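Local structure of UDP-N-acetylglucosamine 2-epimerase (Listeria monocytogenes, 3OT5) at residues Q242-A247 with E349-E354; A387-S390 with E394-R397. The protein probably catalyses the reversible epimerisation at C2 that interconverts UDP-N-acetylglucosamine and UDP-N-acetylmannosamine. All coordinates share one frame; numbering follows the deposited sequence.

Interaction 1 (Q242-A247 with E349-E354)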
# COMPACT_ATOMS: atom_id res chain seq x y z
N GLN A 242 22.02 -8.13 11.65
CA GLN A 242 23.45 -7.85 11.64
C GLN A 242 24.08 -8.12 10.27
O GLN A 242 24.79 -7.27 9.74
CB GLN A 242 24.18 -8.63 12.73
CG GLN A 242 25.69 -8.43 12.73
CD GLN A 242 26.35 -9.06 13.93
OE1 GLN A 242 25.71 -9.27 14.96
NE2 GLN A 242 27.65 -9.34 13.81
N GLY A 243 23.81 -9.29 9.71
CA GLY A 243 24.36 -9.64 8.40
C GLY A 243 23.90 -8.65 7.34
O GLY A 243 24.68 -8.27 6.45
N MET A 244 22.65 -8.22 7.44
CA MET A 244 22.11 -7.27 6.46
C MET A 244 22.77 -5.88 6.54
O MET A 244 23.09 -5.32 5.50
CB MET A 244 20.58 -7.19 6.58
CG MET A 244 19.90 -8.53 6.32
SD MET A 244 18.12 -8.51 6.19
CE MET A 244 17.65 -7.72 7.72
N PHE A 245 22.99 -5.35 7.75
CA PHE A 245 23.65 -4.04 7.86
C PHE A 245 25.09 -4.14 7.35
O PHE A 245 25.57 -3.26 6.63
CB PHE A 245 23.67 -3.48 9.29
CG PHE A 245 22.31 -3.21 9.87
CD1 PHE A 245 21.34 -2.54 9.15
CD2 PHE A 245 22.06 -3.49 11.21
CE1 PHE A 245 20.09 -2.26 9.71
CE2 PHE A 245 20.82 -3.21 11.78
CZ PHE A 245 19.83 -2.59 11.02
N GLU A 246 25.77 -5.22 7.74
CA GLU A 246 27.14 -5.43 7.29
C GLU A 246 27.18 -5.48 5.77
O GLU A 246 28.12 -4.99 5.17
CB GLU A 246 27.72 -6.71 7.90
CG GLU A 246 27.95 -6.63 9.41
CD GLU A 246 28.48 -7.93 10.01
OE1 GLU A 246 29.10 -7.87 11.10
OE2 GLU A 246 28.30 -9.00 9.40
N ALA A 247 26.14 -6.04 5.16
CA ALA A 247 26.06 -6.14 3.71
C ALA A 247 26.02 -4.76 3.05
O ALA A 247 26.81 -4.49 2.15
CB ALA A 247 24.84 -6.95 3.30
N GLU A 349 25.90 -12.16 1.68
CA GLU A 349 26.55 -12.32 0.39
C GLU A 349 25.58 -12.09 -0.76
O GLU A 349 25.95 -11.55 -1.81
CB GLU A 349 27.21 -13.70 0.25
CG GLU A 349 28.42 -13.93 1.17
CD GLU A 349 28.07 -13.92 2.66
OE1 GLU A 349 26.92 -14.26 3.01
OE2 GLU A 349 28.97 -13.60 3.47
N ASN A 350 24.32 -12.46 -0.56
CA ASN A 350 23.32 -12.30 -1.60
C ASN A 350 22.90 -10.82 -1.70
O ASN A 350 22.60 -10.33 -2.79
CB ASN A 350 22.12 -13.23 -1.33
CG ASN A 350 21.39 -13.63 -2.59
OD1 ASN A 350 22.01 -13.94 -3.61
ND2 ASN A 350 20.07 -13.69 -2.51
N LEU A 351 22.86 -10.11 -0.57
CA LEU A 351 22.53 -8.68 -0.59
C LEU A 351 23.56 -7.93 -1.45
O LEU A 351 23.20 -7.17 -2.37
CB LEU A 351 22.51 -8.08 0.82
CG LEU A 351 21.21 -7.97 1.65
CD1 LEU A 351 20.68 -9.34 1.96
CD2 LEU A 351 21.37 -7.15 2.92
N ILE A 352 24.84 -8.15 -1.15
CA ILE A 352 25.96 -7.52 -1.85
C ILE A 352 25.96 -7.83 -3.35
O ILE A 352 25.96 -6.92 -4.18
CB ILE A 352 27.33 -7.96 -1.28
CG1 ILE A 352 27.47 -7.54 0.19
CG2 ILE A 352 28.48 -7.36 -2.08
CD1 ILE A 352 28.72 -8.05 0.85
N LYS A 353 25.96 -9.11 -3.68
CA LYS A 353 25.96 -9.54 -5.07
C LYS A 353 24.85 -8.89 -5.87
O LYS A 353 25.09 -8.25 -6.90
CB LYS A 353 25.74 -11.05 -5.16
CG LYS A 353 26.87 -11.92 -4.69
CD LYS A 353 26.37 -13.37 -4.53
CE LYS A 353 25.73 -13.92 -5.80
NZ LYS A 353 25.21 -15.30 -5.62
N GLU A 354 23.64 -9.04 -5.37
CA GLU A 354 22.47 -8.54 -6.06
C GLU A 354 22.49 -7.01 -6.16
O GLU A 354 22.09 -6.45 -7.16
CB GLU A 354 21.20 -9.02 -5.38
CG GLU A 354 20.06 -9.10 -6.35
CD GLU A 354 20.25 -10.26 -7.32
OE1 GLU A 354 20.02 -10.07 -8.53
OE2 GLU A 354 20.66 -11.34 -6.87
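Ala-247 faces Leu-351 and Ile-352 across two helices that run nearly parallel, the short axes crossing at -28° and coming within 8.8 Å, with the CA atoms of Ala-247 and Ile-352 5.7 Å apart. Such a close pass suits alanine, whose methyl is small enough for the larger residues opposite to come up to the helix backbone. Leu-351 does so: its CD2 presses against Ala-247 CB at 3.5 Å, slightly closer than two methyl groups normally come. One turn back, Met-244 CB lies 3.7 Å from the same Leu-351 CD2, so the methyl is lodged between residues three apart on the facing helix. The fold is Rossmann-like: helix 240-254 comes after strand 225-229, with the short helix 234-237 between, helix 348-360 follows the edge strand 341-343 of the same parallel sheet, and Leu-326 touches both Met-244 and Leu-351. The chi1 of Leu-351, -93°, is off a staggered value and accompanies the tight contact of CD2 with Ala-247. Ile-352 lies nearer the surface and sends its CG1 branch across the helix backbone, 3.7 Å from Ala-247 O. Beyond the apolar contact, Glu-246 makes a salt bridge to Lys-348 at the start of the second helix.

Interaction 2 (A387-S390 with E394-R397)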
# COMPACT_ATOMS: atom_id res chain seq x y z
N ALA A 387 -16.28 1.41 -12.96
CA ALA A 387 -16.96 0.20 -12.54
C ALA A 387 -18.27 0.57 -11.81
O ALA A 387 -19.34 0.04 -12.10
CB ALA A 387 -16.03 -0.62 -11.63
N ILE A 388 -18.18 1.51 -10.88
CA ILE A 388 -19.37 1.96 -10.14
C ILE A 388 -20.35 2.64 -11.11
O ILE A 388 -21.56 2.36 -11.05
CB ILE A 388 -19.00 2.90 -8.99
CG1 ILE A 388 -18.15 2.15 -7.96
CG2 ILE A 388 -20.26 3.44 -8.31
CD1 ILE A 388 -17.62 3.01 -6.84
N LYS A 389 -19.86 3.50 -12.00
CA LYS A 389 -20.75 4.14 -12.99
C LYS A 389 -21.44 3.07 -13.81
O LYS A 389 -22.64 3.15 -14.05
CB LYS A 389 -19.99 5.05 -13.96
CG LYS A 389 -19.54 6.37 -13.41
CD LYS A 389 -18.74 7.17 -14.46
CE LYS A 389 -19.49 7.41 -15.77
NZ LYS A 389 -20.73 8.22 -15.62
N SER A 390 -20.67 2.09 -14.24
CA SER A 390 -21.16 0.96 -15.03
C SER A 390 -22.39 0.30 -14.42
O SER A 390 -23.29 -0.10 -15.13
CB SER A 390 -20.08 -0.11 -15.17
OG SER A 390 -20.62 -1.27 -15.77
N GLU A 394 -25.36 2.14 -15.99
CA GLU A 394 -25.27 1.09 -17.00
C GLU A 394 -24.52 1.53 -18.25
O GLU A 394 -24.95 1.28 -19.38
CB GLU A 394 -26.66 0.54 -17.31
CG GLU A 394 -27.32 -0.08 -16.08
CD GLU A 394 -28.68 -0.66 -16.36
OE1 GLU A 394 -29.29 -1.24 -15.44
OE2 GLU A 394 -29.15 -0.54 -17.52
N THR A 395 -23.40 2.21 -18.02
CA THR A 395 -22.52 2.68 -19.09
C THR A 395 -21.42 1.64 -19.25
O THR A 395 -21.27 0.75 -18.42
CB THR A 395 -21.95 4.08 -18.80
OG1 THR A 395 -21.24 4.08 -17.55
CG2 THR A 395 -23.08 5.11 -18.74
N ASP A 396 -20.65 1.75 -20.33
CA ASP A 396 -19.59 0.79 -20.64
C ASP A 396 -18.85 0.19 -19.44
O ASP A 396 -18.30 0.91 -18.60
CB ASP A 396 -18.56 1.40 -21.60
CG ASP A 396 -19.14 1.67 -22.98
OD1 ASP A 396 -20.35 1.44 -23.18
OD2 ASP A 396 -18.38 2.11 -23.86
N ARG A 397 -18.86 -1.14 -19.38
CA ARG A 397 -18.17 -1.90 -18.33
C ARG A 397 -16.67 -1.73 -18.52
O ARG A 397 -16.14 -2.06 -19.58
CB ARG A 397 -18.51 -3.38 -18.44
CG ARG A 397 -17.73 -4.25 -17.48
CD ARG A 397 -17.91 -5.73 -17.77
NE ARG A 397 -17.10 -6.52 -16.84
CZ ARG A 397 -17.50 -6.91 -15.63
NH1 ARG A 397 -18.71 -6.61 -15.18
NH2 ARG A 397 -16.67 -7.62 -14.86
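Ser-390 OG meets the carbonyl of Thr-395 in the chain that folds back past it, lying 3.4 Å from Thr-395 O, the acceptor of a weak hydrogen bond. The torsion responsible is chi1, 171°, which swings OG opposite the serine's own N and out over the returning loop. The same carbonyl also receives a CA-H...O contact, with Ser-390 CA 3.4 Å from Thr-395 O, so one oxygen is approached by two parts of one residue. A small polar side chain suits this place because the loop passes close: Arg-397 CB comes within 4.0 Å of Ser-390 OG. On the other flank Lys-389 and Thr-395 meet at a slant, Thr-395 OG1 standing 3.9 Å from Lys-389 CB. The lysine is bent at its last two torsions; CB and CE are its atoms nearest the threonine hydroxyl, while the amino group pairs with Glu-393 in a salt bridge. The reversal itself is made at Glu-394, the first residue past the helix to leave helical angles, whose phi is positive at 49°. Its CA-H makes a bent contact with a carbonyl of the last helical turn, Glu-394 CA lying 3.0 Å from Ser-390 O. CB points away from the helix segment, and the extended chain carries the carboxylate out at the exposed surface, a natural course for a charged residue. Arg-397, also extended, reaches past the serine to give a hydrogen bond from NH1 to the carbonyl of Ala-192, and it touches a crystal neighbour. Beneath this exposed turn, helix 380-392 rests on the N-terminal Rossmann-like sheet: Ile-388 packs on Phe-57 and Phe-174, Ala-387 on Phe-174 and Phe-195, and Arg-397 touches Phe-195 of the edge strand 194-196.

How the interactions relate
The two contacts lie on opposite sides of the chain's centre, 49 Å apart between centres and about 37 Å between nearest atoms. Interaction 1 closes before interaction 2 opens along the chain, and each belongs to a different Rossmann-like domain: interaction 1 joins two helices flanking the six-stranded parallel sheet, whereas interaction 2 folds the loop after helix 380-392 back onto that helix, which packs on the seven-stranded sheet. That last helix follows the second domain in sequence yet packs on the first, the C-terminal crossing back known from GT-B folds. The chain thus ties its two domains together a second time; in related epimerases the nucleotide-sugar substrate binds in the cleft between them.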